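Local structure of ribosomal protein uL16 3-hydroxylase (Escherichia coli, 4CCL) at residues H16-P21 with Y180-F185; D50-H56 with N78-Q84; Y129-I133 with N197-R203; Q135-R141 with E172-G176. The protein catalyses the iron- and 2-oxoglutarate-dependent 3-hydroxylation of an arginine in ribosomal protein uL16, working as a homodimeric JmjC oxygenase. All coordinates share one frame; numbering follows the deposited sequence.

Contact 1 (H16-P21 with Y180-F185). With SO4 (sulfate ion), chain M.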
# COMPACT_ATOMS: atom_id res chain seq x y z
N HIS B 16 -28.71 9.39 -20.40
CA HIS B 16 -28.26 7.99 -20.47
C HIS B 16 -26.98 7.64 -19.71
O HIS B 16 -27.00 6.75 -18.86
CB HIS B 16 -28.27 7.46 -21.90
CG HIS B 16 -29.65 7.18 -22.41
ND1 HIS B 16 -30.21 7.85 -23.48
CD2 HIS B 16 -30.60 6.31 -21.98
CE1 HIS B 16 -31.43 7.41 -23.69
NE2 HIS B 16 -31.69 6.47 -22.80
N TRP B 17 -25.88 8.31 -20.05
CA TRP B 17 -24.56 7.95 -19.54
C TRP B 17 -24.53 7.76 -18.02
O TRP B 17 -24.98 8.63 -17.27
CB TRP B 17 -23.57 9.04 -19.91
CG TRP B 17 -22.24 8.89 -19.27
CD1 TRP B 17 -21.76 9.58 -18.19
CD2 TRP B 17 -21.20 7.99 -19.66
NE1 TRP B 17 -20.49 9.16 -17.89
CE2 TRP B 17 -20.12 8.19 -18.78
CE3 TRP B 17 -21.08 7.04 -20.68
CZ2 TRP B 17 -18.94 7.47 -18.88
CZ3 TRP B 17 -19.90 6.32 -20.77
CH2 TRP B 17 -18.85 6.54 -19.88
N GLN B 18 -24.00 6.61 -17.61
CA GLN B 18 -23.94 6.20 -16.21
C GLN B 18 -25.31 6.12 -15.54
O GLN B 18 -25.42 6.20 -14.31
CB GLN B 18 -23.02 7.13 -15.41
CG GLN B 18 -21.54 6.88 -15.63
CD GLN B 18 -20.95 5.97 -14.58
OE1 GLN B 18 -21.20 6.14 -13.38
NE2 GLN B 18 -20.16 4.99 -15.01
N LYS B 19 -26.36 5.97 -16.34
CA LYS B 19 -27.72 5.89 -15.81
C LYS B 19 -28.51 4.71 -16.37
O LYS B 19 -28.81 3.76 -15.65
CB LYS B 19 -28.47 7.19 -16.08
CG LYS B 19 -27.75 8.43 -15.58
CD LYS B 19 -28.50 9.70 -15.94
CE LYS B 19 -27.60 10.92 -15.79
NZ LYS B 19 -26.52 10.92 -16.82
N ARG B 20 -28.83 4.78 -17.66
CA ARG B 20 -29.68 3.79 -18.31
C ARG B 20 -29.06 3.33 -19.62
O ARG B 20 -28.41 4.11 -20.31
CB ARG B 20 -31.06 4.38 -18.60
CG ARG B 20 -31.75 5.02 -17.40
CD ARG B 20 -32.00 4.00 -16.30
NE ARG B 20 -32.94 2.97 -16.71
CZ ARG B 20 -33.22 1.88 -15.99
NH1 ARG B 20 -32.62 1.69 -14.83
NH2 ARG B 20 -34.09 0.99 -16.44
N PRO B 21 -29.27 2.05 -19.96
CA PRO B 21 -28.79 1.53 -21.24
C PRO B 21 -29.67 1.95 -22.42
O PRO B 21 -30.86 2.21 -22.24
CB PRO B 21 -28.86 0.01 -21.05
CG PRO B 21 -29.94 -0.19 -20.06
CD PRO B 21 -29.85 0.98 -19.12
N TYR B 180 -25.36 0.83 -25.69
CA TYR B 180 -24.68 1.40 -24.53
C TYR B 180 -25.22 0.80 -23.25
O TYR B 180 -26.42 0.88 -22.97
CB TYR B 180 -24.82 2.92 -24.46
CG TYR B 180 -24.40 3.44 -23.10
CD1 TYR B 180 -23.07 3.46 -22.73
CD2 TYR B 180 -25.35 3.88 -22.18
CE1 TYR B 180 -22.67 3.91 -21.49
CE2 TYR B 180 -24.96 4.33 -20.93
CZ TYR B 180 -23.62 4.34 -20.59
OH TYR B 180 -23.23 4.79 -19.36
N ILE B 181 -24.33 0.17 -22.48
CA ILE B 181 -24.66 -0.39 -21.17
C ILE B 181 -23.86 0.25 -20.03
O ILE B 181 -22.63 0.18 -20.02
CB ILE B 181 -24.44 -1.91 -21.15
CG1 ILE B 181 -25.03 -2.56 -22.40
CG2 ILE B 181 -25.04 -2.50 -19.88
CD1 ILE B 181 -24.73 -4.03 -22.55
N PRO B 182 -24.55 0.90 -19.08
CA PRO B 182 -23.89 1.37 -17.86
C PRO B 182 -23.53 0.19 -16.97
O PRO B 182 -24.12 -0.88 -17.13
CB PRO B 182 -24.96 2.23 -17.17
CG PRO B 182 -26.06 2.40 -18.18
CD PRO B 182 -25.99 1.21 -19.07
N PRO B 183 -22.59 0.37 -16.03
CA PRO B 183 -22.22 -0.72 -15.12
C PRO B 183 -23.37 -1.14 -14.21
O PRO B 183 -24.13 -0.28 -13.75
CB PRO B 183 -21.08 -0.12 -14.29
CG PRO B 183 -21.27 1.35 -14.40
CD PRO B 183 -21.79 1.58 -15.78
N GLY B 184 -23.48 -2.43 -13.94
CA GLY B 184 -24.50 -2.93 -13.04
C GLY B 184 -25.69 -3.57 -13.73
O GLY B 184 -26.53 -4.19 -13.09
N PHE B 185 -25.76 -3.41 -15.05
CA PHE B 185 -26.87 -3.99 -15.82
C PHE B 185 -26.46 -5.32 -16.44
O PHE B 185 -25.56 -5.37 -17.27
CB PHE B 185 -27.32 -3.02 -16.91
CG PHE B 185 -28.04 -1.80 -16.39
CD1 PHE B 185 -27.32 -0.73 -15.90
CD2 PHE B 185 -29.42 -1.74 -16.38
CE1 PHE B 185 -27.97 0.39 -15.41
CE2 PHE B 185 -30.08 -0.62 -15.90
CZ PHE B 185 -29.35 0.44 -15.41
S SO4 M . -34.79 6.43 -24.78
O1 SO4 M . -34.00 7.01 -25.87
O2 SO4 M . -35.41 7.50 -24.01
O3 SO4 M . -35.82 5.57 -25.33
O4 SO4 M . -33.93 5.64 -23.90
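At one edge of the double-stranded beta-helix (JmjC, cupin-like) fold, residues 16-21, between helix 9-15 and strand 22-24, wrap round Tyr-180 and Pro-182 at the end of strand 178-181. The phenol of Tyr-180 is the centrepiece. With CG anti to the backbone N (chi1 166°), its ring reaches into the loop, and the hydroxyl takes the N-H of Gln-18 in a nearly straight bond (N to OH 2.6 Å, 170° at the hydrogen). The same OH is hydrogen-bonded to Asp-130, whose other carboxylate oxygen, OD1, accepts from the side-chain NE2 of Gln-18. The carbonyl oxygens of His-16 and Arg-20 lie at the edge of the phenol. His-16 O is itself gripped twice, by the backbone N-H groups of Lys-19 and Arg-20, which fixes the bend of the loop. The six-membered ring of Trp-17 lies nearly parallel to the phenol (26°) but is slid aside, so the two barely overlap. A phenylalanine in place of Tyr-180 would probably leave Gln-18 N and the Asp-130 carboxylate each without this hydroxyl mate. A type II turn from Pro-182 to Phe-185 brings a second ring to the loop. Pro-21 CD makes a CH-pi contact over its face, 3.8 Å from the Phe-185 centroid. At the rim, Phe-185 CZ is 3.5 Å from Arg-20 NH1, and the guanidinium, salt-bridged to Glu-146, stands almost perpendicular to the ring. His-16 NE2 donates to sulfate O4 at 2.6 Å.

Contact 2 (D50-H56 with N78-Q84)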
# COMPACT_ATOMS: atom_id res chain seq x y z
N ASP B 50 -3.86 -10.70 -25.83
CA ASP B 50 -4.76 -11.38 -24.91
C ASP B 50 -6.00 -11.79 -25.68
O ASP B 50 -6.77 -10.93 -26.13
CB ASP B 50 -5.13 -10.45 -23.74
CG ASP B 50 -5.99 -11.14 -22.68
OD1 ASP B 50 -6.63 -12.17 -22.97
OD2 ASP B 50 -6.04 -10.63 -21.54
N SER B 51 -6.21 -13.09 -25.82
CA SER B 51 -7.37 -13.61 -26.53
C SER B 51 -7.87 -14.87 -25.85
O SER B 51 -7.13 -15.53 -25.12
CB SER B 51 -7.02 -13.91 -27.99
OG SER B 51 -6.01 -14.89 -28.09
N ARG B 52 -9.14 -15.20 -26.08
CA ARG B 52 -9.72 -16.41 -25.51
C ARG B 52 -10.88 -16.96 -26.35
O ARG B 52 -11.56 -16.22 -27.06
CB ARG B 52 -10.18 -16.17 -24.07
CG ARG B 52 -11.06 -14.95 -23.88
CD ARG B 52 -11.17 -14.58 -22.40
NE ARG B 52 -12.48 -14.90 -21.85
CZ ARG B 52 -12.79 -14.79 -20.56
NH1 ARG B 52 -11.88 -14.38 -19.69
NH2 ARG B 52 -14.01 -15.10 -20.14
N LEU B 53 -11.08 -18.27 -26.27
CA LEU B 53 -12.21 -18.94 -26.90
C LEU B 53 -13.20 -19.35 -25.84
O LEU B 53 -12.84 -20.01 -24.86
CB LEU B 53 -11.74 -20.18 -27.67
CG LEU B 53 -11.58 -20.05 -29.18
CD1 LEU B 53 -11.25 -21.41 -29.78
CD2 LEU B 53 -12.84 -19.48 -29.80
N VAL B 54 -14.46 -18.95 -26.03
CA VAL B 54 -15.52 -19.37 -25.13
C VAL B 54 -16.54 -20.20 -25.91
O VAL B 54 -17.18 -19.70 -26.84
CB VAL B 54 -16.23 -18.17 -24.48
CG1 VAL B 54 -17.28 -18.65 -23.49
CG2 VAL B 54 -15.22 -17.27 -23.79
N SER B 55 -16.67 -21.46 -25.53
CA SER B 55 -17.62 -22.35 -26.19
C SER B 55 -18.59 -22.92 -25.16
O SER B 55 -18.25 -23.06 -23.99
CB SER B 55 -16.89 -23.47 -26.92
OG SER B 55 -16.05 -24.18 -26.02
N HIS B 56 -19.80 -23.24 -25.60
CA HIS B 56 -20.76 -23.89 -24.72
C HIS B 56 -21.48 -25.04 -25.42
O HIS B 56 -21.98 -24.90 -26.54
CB HIS B 56 -21.76 -22.87 -24.15
CG HIS B 56 -22.78 -22.39 -25.14
ND1 HIS B 56 -23.97 -23.04 -25.36
CD2 HIS B 56 -22.77 -21.33 -25.98
CE1 HIS B 56 -24.66 -22.40 -26.28
NE2 HIS B 56 -23.95 -21.35 -26.67
N ASN B 78 -22.12 -22.39 -31.59
CA ASN B 78 -21.91 -22.31 -30.15
C ASN B 78 -20.52 -21.93 -29.63
O ASN B 78 -20.11 -22.41 -28.57
CB ASN B 78 -22.38 -23.61 -29.48
CG ASN B 78 -23.89 -23.73 -29.44
OD1 ASN B 78 -24.61 -22.75 -29.61
ND2 ASN B 78 -24.37 -24.95 -29.21
N TRP B 79 -19.80 -21.08 -30.35
CA TRP B 79 -18.51 -20.60 -29.84
C TRP B 79 -18.19 -19.16 -30.24
O TRP B 79 -18.76 -18.63 -31.19
CB TRP B 79 -17.37 -21.54 -30.26
CG TRP B 79 -17.11 -21.60 -31.73
CD1 TRP B 79 -17.63 -22.49 -32.62
CD2 TRP B 79 -16.24 -20.74 -32.49
NE1 TRP B 79 -17.15 -22.24 -33.88
CE2 TRP B 79 -16.29 -21.17 -33.83
CE3 TRP B 79 -15.42 -19.65 -32.16
CZ2 TRP B 79 -15.56 -20.55 -34.84
CZ3 TRP B 79 -14.70 -19.04 -33.17
CH2 TRP B 79 -14.77 -19.49 -34.49
N SER B 80 -17.28 -18.54 -29.50
CA SER B 80 -16.86 -17.18 -29.81
C SER B 80 -15.40 -16.90 -29.46
O SER B 80 -14.89 -17.37 -28.44
CB SER B 80 -17.77 -16.17 -29.10
OG SER B 80 -17.37 -14.84 -29.36
N LEU B 81 -14.75 -16.12 -30.31
CA LEU B 81 -13.37 -15.69 -30.10
C LEU B 81 -13.35 -14.24 -29.63
O LEU B 81 -13.87 -13.36 -30.31
CB LEU B 81 -12.57 -15.84 -31.39
CG LEU B 81 -11.17 -15.21 -31.40
CD1 LEU B 81 -10.29 -15.82 -30.31
CD2 LEU B 81 -10.52 -15.35 -32.77
N LEU B 82 -12.75 -14.01 -28.47
CA LEU B 82 -12.63 -12.67 -27.91
C LEU B 82 -11.18 -12.20 -27.88
O LEU B 82 -10.31 -12.86 -27.32
CB LEU B 82 -13.21 -12.62 -26.50
CG LEU B 82 -14.73 -12.73 -26.34
CD1 LEU B 82 -15.18 -14.18 -26.23
CD2 LEU B 82 -15.20 -11.92 -25.15
N VAL B 83 -10.93 -11.04 -28.48
CA VAL B 83 -9.59 -10.46 -28.50
C VAL B 83 -9.56 -9.07 -27.86
O VAL B 83 -10.28 -8.17 -28.29
CB VAL B 83 -9.04 -10.37 -29.93
CG1 VAL B 83 -7.70 -9.65 -29.94
CG2 VAL B 83 -8.91 -11.76 -30.54
N GLN B 84 -8.72 -8.92 -26.84
CA GLN B 84 -8.60 -7.67 -26.09
C GLN B 84 -7.71 -6.66 -26.80
O GLN B 84 -6.74 -7.02 -27.45
CB GLN B 84 -8.02 -7.95 -24.70
CG GLN B 84 -8.85 -8.88 -23.85
CD GLN B 84 -10.05 -8.20 -23.22
OE1 GLN B 84 -10.03 -6.99 -22.99
NE2 GLN B 84 -11.10 -8.96 -22.95
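Residues 50-56 and 78-84 run antiparallel, their strand axes 4.7 Å apart at the closest point. Arg-52 with Leu-82 and Val-54 with Ser-80 are hydrogen-bonded pairs, and all four of their N...O distances are 2.9 Å. One hydrogen bond at each end, Gln-84 N to Asp-50 O and His-56 N to Asn-78 O, extends the pairing. On one face, Leu-53 carries the contact: its CD2 branch lies 3.5 Å from Trp-79 CE3 and 4.0 Å from Leu-81 CB. On the other, Val-54 CG2 meets Leu-82 CD1 at 3.9 Å. At one end, Asn-78 crosses His-56 roughly at a right angle, setting its CB over a face of the imidazole (4.1 Å to the ring centroid). The imidazole turns back over Asn-78 because CG sits between the backbone N and the carbonyl carbon (chi1 73°); its NE2 is bonded to Gly-119 O. Further out, Ala-44 of helix 37-45 packs on Ser-51, Leu-81 and Val-83, while Ser-80 OG is tied to Phe-115 O. Strand 51-57 bonds onward to 60-65, and 79-83 to 108-116. N-terminal strands thus widen the major sheet of the double-stranded beta-helix, an extension typical of 2-oxoglutarate oxygenases.

Contact 3 (Y129-I133 with N197-R203)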
# COMPACT_ATOMS: atom_id res chain seq x y z
N TYR B 129 -18.04 -1.63 -15.51
CA TYR B 129 -17.72 -0.48 -16.35
C TYR B 129 -18.74 -0.24 -17.46
O TYR B 129 -19.48 -1.15 -17.85
CB TYR B 129 -16.34 -0.66 -16.96
CG TYR B 129 -15.29 -1.09 -15.96
CD1 TYR B 129 -14.66 -0.16 -15.15
CD2 TYR B 129 -14.93 -2.43 -15.83
CE1 TYR B 129 -13.70 -0.55 -14.23
CE2 TYR B 129 -13.97 -2.82 -14.92
CZ TYR B 129 -13.36 -1.88 -14.12
OH TYR B 129 -12.41 -2.28 -13.22
N ASP B 130 -18.77 0.99 -17.96
CA ASP B 130 -19.60 1.35 -19.10
C ASP B 130 -19.02 0.70 -20.35
O ASP B 130 -17.82 0.46 -20.43
CB ASP B 130 -19.61 2.87 -19.28
CG ASP B 130 -20.01 3.60 -18.02
OD1 ASP B 130 -19.13 3.83 -17.16
OD2 ASP B 130 -21.21 3.95 -17.88
N VAL B 131 -19.88 0.40 -21.31
CA VAL B 131 -19.43 -0.17 -22.57
C VAL B 131 -20.33 0.24 -23.73
O VAL B 131 -21.54 0.40 -23.56
CB VAL B 131 -19.32 -1.72 -22.48
CG1 VAL B 131 -20.69 -2.36 -22.34
CG2 VAL B 131 -18.57 -2.28 -23.69
N PHE B 132 -19.73 0.45 -24.90
CA PHE B 132 -20.51 0.63 -26.12
C PHE B 132 -20.28 -0.60 -26.99
O PHE B 132 -19.14 -0.90 -27.36
CB PHE B 132 -20.07 1.88 -26.88
CG PHE B 132 -20.51 3.17 -26.23
CD1 PHE B 132 -19.72 3.76 -25.25
CD2 PHE B 132 -21.69 3.79 -26.60
CE1 PHE B 132 -20.11 4.95 -24.66
CE2 PHE B 132 -22.08 4.97 -26.01
CZ PHE B 132 -21.29 5.55 -25.03
N ILE B 133 -21.34 -1.33 -27.31
CA ILE B 133 -21.18 -2.52 -28.13
C ILE B 133 -21.68 -2.29 -29.55
O ILE B 133 -22.88 -2.14 -29.80
CB ILE B 133 -21.90 -3.74 -27.51
CG1 ILE B 133 -21.41 -3.95 -26.07
CG2 ILE B 133 -21.66 -4.97 -28.35
CD1 ILE B 133 -22.18 -5.01 -25.31
N ASN B 197 -18.48 -8.12 -33.14
CA ASN B 197 -18.86 -7.08 -32.19
C ASN B 197 -17.65 -6.31 -31.69
O ASN B 197 -16.60 -6.89 -31.41
CB ASN B 197 -19.62 -7.68 -31.01
CG ASN B 197 -21.12 -7.71 -31.23
OD1 ASN B 197 -21.90 -7.77 -30.29
ND2 ASN B 197 -21.53 -7.67 -32.50
N TYR B 198 -17.81 -4.99 -31.59
CA TYR B 198 -16.71 -4.13 -31.17
C TYR B 198 -17.10 -3.41 -29.90
O TYR B 198 -17.93 -2.50 -29.92
CB TYR B 198 -16.39 -3.11 -32.27
CG TYR B 198 -16.17 -3.74 -33.62
CD1 TYR B 198 -17.24 -4.08 -34.43
CD2 TYR B 198 -14.88 -3.99 -34.08
CE1 TYR B 198 -17.04 -4.66 -35.67
CE2 TYR B 198 -14.67 -4.57 -35.32
CZ TYR B 198 -15.76 -4.90 -36.11
OH TYR B 198 -15.56 -5.47 -37.34
N SER B 199 -16.47 -3.79 -28.80
CA SER B 199 -16.77 -3.20 -27.51
C SER B 199 -15.77 -2.11 -27.17
O SER B 199 -14.57 -2.38 -27.00
CB SER B 199 -16.82 -4.27 -26.42
OG SER B 199 -17.86 -5.21 -26.68
N VAL B 200 -16.27 -0.88 -27.06
CA VAL B 200 -15.46 0.22 -26.59
C VAL B 200 -15.70 0.23 -25.11
O VAL B 200 -16.81 0.54 -24.64
CB VAL B 200 -15.95 1.57 -27.15
CG1 VAL B 200 -15.08 2.71 -26.63
CG2 VAL B 200 -15.97 1.55 -28.67
N GLY B 201 -14.66 -0.12 -24.36
CA GLY B 201 -14.78 -0.28 -22.93
C GLY B 201 -14.31 0.95 -22.20
O GLY B 201 -13.59 1.78 -22.74
N PHE B 202 -14.72 1.05 -20.94
CA PHE B 202 -14.32 2.17 -20.10
C PHE B 202 -13.74 1.66 -18.79
O PHE B 202 -13.90 0.49 -18.45
CB PHE B 202 -15.49 3.13 -19.87
CG PHE B 202 -15.83 3.96 -21.08
CD1 PHE B 202 -16.56 3.42 -22.12
CD2 PHE B 202 -15.42 5.28 -21.17
CE1 PHE B 202 -16.87 4.17 -23.23
CE2 PHE B 202 -15.73 6.04 -22.28
CZ PHE B 202 -16.46 5.48 -23.31
N ARG B 203 -13.06 2.54 -18.08
CA ARG B 203 -12.38 2.14 -16.85
C ARG B 203 -12.56 3.19 -15.77
O ARG B 203 -12.37 4.38 -16.02
CB ARG B 203 -10.89 1.92 -17.13
CG ARG B 203 -10.27 3.02 -17.97
CD ARG B 203 -8.82 2.73 -18.30
NE ARG B 203 -7.97 2.70 -17.11
CZ ARG B 203 -6.65 2.66 -17.13
NH1 ARG B 203 -6.01 2.65 -18.30
NH2 ARG B 203 -5.96 2.64 -16.00
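Phe-132 and Phe-202 meet rim to rim, neither ring lying over the other's face: their planes are 55° apart, the centroids 5.9 Å, and Phe-202 CE1 comes to the edge of Phe-132 with 3.5 Å to its CD1. Carbonyl oxygens occupy other edge positions, Val-200 O beside Phe-132 and Asp-130 O beside Phe-202. Around this pair, the ring of Phe-100 meets Phe-132, and Trp-17 packs edge-to-face with Phe-202. The backbone beneath holds Phe-132 and Val-200 as an antiparallel hydrogen-bonded pair, 2.9 Å for both Phe-132 N to Val-200 O and Val-200 N to Phe-132 O; the pairing frays toward Phe-202, whose N gives only a weak bond to Asp-130 O. On the opposite face, Val-131 CG2 rests 3.8 Å from Ser-199 CB. Ile-133 turns CG2 anti to its own N, which places that methyl 3.4 Å from Asn-197 OD1, an oxygen also hydrogen-bonded to Arg-140 and Trp-142. The pair of strands lies deep inside the JmjC domain: strand 131-135 is flanked on its far side by 178-181, through backbone bonds of Val-131 and Ile-133, while strand 195-202 bonds on to 108-116.

Contact 4 (Q135-R141 with E172-G176). With SO4 (sulfate ion), chain L.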
# COMPACT_ATOMS: atom_id res chain seq x y z
N GLN B 135 -22.32 -3.31 -33.37
CA GLN B 135 -22.57 -4.43 -34.26
C GLN B 135 -21.84 -4.25 -35.58
O GLN B 135 -22.00 -3.23 -36.25
CB GLN B 135 -24.07 -4.62 -34.50
CG GLN B 135 -24.41 -5.76 -35.45
CD GLN B 135 -24.06 -7.13 -34.88
OE1 GLN B 135 -24.36 -7.43 -33.73
NE2 GLN B 135 -23.41 -7.96 -35.69
N GLY B 136 -21.05 -5.25 -35.94
CA GLY B 136 -20.36 -5.31 -37.22
C GLY B 136 -21.13 -6.19 -38.18
O GLY B 136 -22.36 -6.21 -38.16
N THR B 137 -20.41 -6.90 -39.05
CA THR B 137 -21.03 -7.84 -39.97
C THR B 137 -21.86 -8.87 -39.22
O THR B 137 -21.51 -9.26 -38.10
CB THR B 137 -19.97 -8.63 -40.78
OG1 THR B 137 -19.26 -9.52 -39.90
CG2 THR B 137 -18.99 -7.69 -41.46
N GLY B 138 -22.95 -9.30 -39.83
CA GLY B 138 -23.81 -10.31 -39.23
C GLY B 138 -24.83 -9.71 -38.29
O GLY B 138 -25.10 -8.51 -38.32
N ARG B 139 -25.42 -10.56 -37.45
CA ARG B 139 -26.43 -10.12 -36.49
C ARG B 139 -26.34 -10.88 -35.18
O ARG B 139 -25.99 -12.06 -35.14
CB ARG B 139 -27.84 -10.27 -37.07
CG ARG B 139 -28.17 -9.31 -38.20
CD ARG B 139 -29.63 -9.36 -38.60
NE ARG B 139 -30.10 -10.72 -38.81
CZ ARG B 139 -31.02 -11.32 -38.05
NH1 ARG B 139 -31.58 -10.66 -37.04
NH2 ARG B 139 -31.39 -12.56 -38.32
N ARG B 140 -26.67 -10.19 -34.09
CA ARG B 140 -26.74 -10.82 -32.78
C ARG B 140 -28.00 -10.40 -32.05
O ARG B 140 -28.52 -9.30 -32.26
CB ARG B 140 -25.53 -10.45 -31.92
CG ARG B 140 -24.20 -10.71 -32.58
CD ARG B 140 -23.06 -10.52 -31.61
NE ARG B 140 -22.82 -11.71 -30.80
CZ ARG B 140 -22.09 -11.73 -29.70
NH1 ARG B 140 -21.53 -10.61 -29.25
NH2 ARG B 140 -21.92 -12.86 -29.02
N ARG B 141 -28.49 -11.29 -31.20
CA ARG B 141 -29.55 -10.95 -30.27
C ARG B 141 -28.90 -10.48 -28.99
O ARG B 141 -28.11 -11.21 -28.38
CB ARG B 141 -30.44 -12.15 -30.01
CG ARG B 141 -31.58 -11.88 -29.03
CD ARG B 141 -32.35 -13.16 -28.77
NE ARG B 141 -33.46 -12.96 -27.84
CZ ARG B 141 -34.24 -13.94 -27.39
NH1 ARG B 141 -34.02 -15.18 -27.78
NH2 ARG B 141 -35.22 -13.67 -26.54
N GLU B 172 -32.49 -7.45 -31.92
CA GLU B 172 -31.50 -7.94 -32.87
C GLU B 172 -30.76 -6.76 -33.48
O GLU B 172 -31.38 -5.85 -34.03
CB GLU B 172 -32.18 -8.74 -33.98
CG GLU B 172 -32.99 -9.92 -33.49
CD GLU B 172 -33.85 -10.52 -34.59
OE1 GLU B 172 -34.13 -9.81 -35.58
OE2 GLU B 172 -34.24 -11.69 -34.46
N LEU B 173 -29.44 -6.77 -33.37
CA LEU B 173 -28.64 -5.63 -33.81
C LEU B 173 -28.15 -5.75 -35.25
O LEU B 173 -27.52 -6.74 -35.62
CB LEU B 173 -27.47 -5.39 -32.85
CG LEU B 173 -27.69 -4.39 -31.71
CD1 LEU B 173 -29.03 -4.59 -31.03
CD2 LEU B 173 -26.57 -4.48 -30.69
N GLU B 174 -28.46 -4.74 -36.05
CA GLU B 174 -27.99 -4.68 -37.42
C GLU B 174 -26.63 -3.99 -37.42
O GLU B 174 -26.31 -3.27 -36.47
CB GLU B 174 -29.00 -3.90 -38.28
CG GLU B 174 -30.46 -4.24 -38.00
CD GLU B 174 -30.90 -5.56 -38.60
OE1 GLU B 174 -30.04 -6.30 -39.12
OE2 GLU B 174 -32.12 -5.86 -38.57
N PRO B 175 -25.81 -4.22 -38.46
CA PRO B 175 -24.51 -3.55 -38.54
C PRO B 175 -24.64 -2.03 -38.45
O PRO B 175 -25.45 -1.43 -39.16
CB PRO B 175 -23.97 -3.96 -39.92
CG PRO B 175 -25.15 -4.55 -40.65
CD PRO B 175 -26.01 -5.15 -39.59
N GLY B 176 -23.84 -1.41 -37.58
CA GLY B 176 -23.91 0.02 -37.35
C GLY B 176 -24.61 0.37 -36.05
O GLY B 176 -24.46 1.48 -35.54
S SO4 L . -19.23 -10.01 -26.52
O1 SO4 L . -18.96 -9.06 -27.59
O2 SO4 L . -19.23 -9.33 -25.23
O3 SO4 L . -20.53 -10.63 -26.72
O4 SO4 L . -18.19 -11.04 -26.53
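Arg-139 reaches Glu-172 with its guanidinium edge: NH1 is 3.1 Å from OE1 in a salt bridge, the acid standing near the guanidinium plane although the two flat groups are turned 65° apart. The arginine gets there by a bend at chi3 (-49°), whereas Glu-172 is extended beyond CG. Arg-139 NH2 has a second salt-bridge partner, Glu-193. Glu-174, bent at chi2, lies alongside Arg-139 pointing the same way, but its OE1 stays 4.4 Å from Arg-139 NE, beyond a salt bridge. The contact spans the turn by which strand 131-135 of the major sheet of the double-stranded beta-helix passes to strand 140-145 of the minor one, where 167-173 is an outermost strand. Leu-173 N donates to Arg-140 O, and Gly-176 N to Gln-135 O, both at 2.9 Å. Gln-135 holds CG anti to the backbone N and folds at chi2, laying CB and CG along the carbonyl oxygens of Leu-173 and Glu-174; its OE1 receives Asn-197 ND2. With an alanine here, Asn-197 ND2 would probably lose that acceptor and a gap would open against the carbonyls of Leu-173 and Glu-174. Arg-140, bent at chi3 (84°), leads away from Leu-173 and donates from NH1 to sulfate O3 at 2.7 Å. Ser-114 OG binds the same anion, consistent with the probable substrate-binding role of both residues.

From the N terminus, residues 16-21 open the long loop that contact 1 closes at 180-185. Contact 2 is nested within it, closing a short loop between 50-56 and 78-84 and pairing strands 51-57 and 79-83 within the main sheet, with its centre about 24 Å from that of contact 1. Contact 3 opens at 129-133, after contact 2 has closed, and closes only at 197-203, so it crosses contact 1; the two touch through Asp-130. Contact 4 lies inside the loops of both contact 1 and contact 3, joining the minor-sheet strands 140-145 and 167-173, and touches contact 3 at Asn-197. Contacts 1, 2 and 3 all reach the same antiparallel sheet.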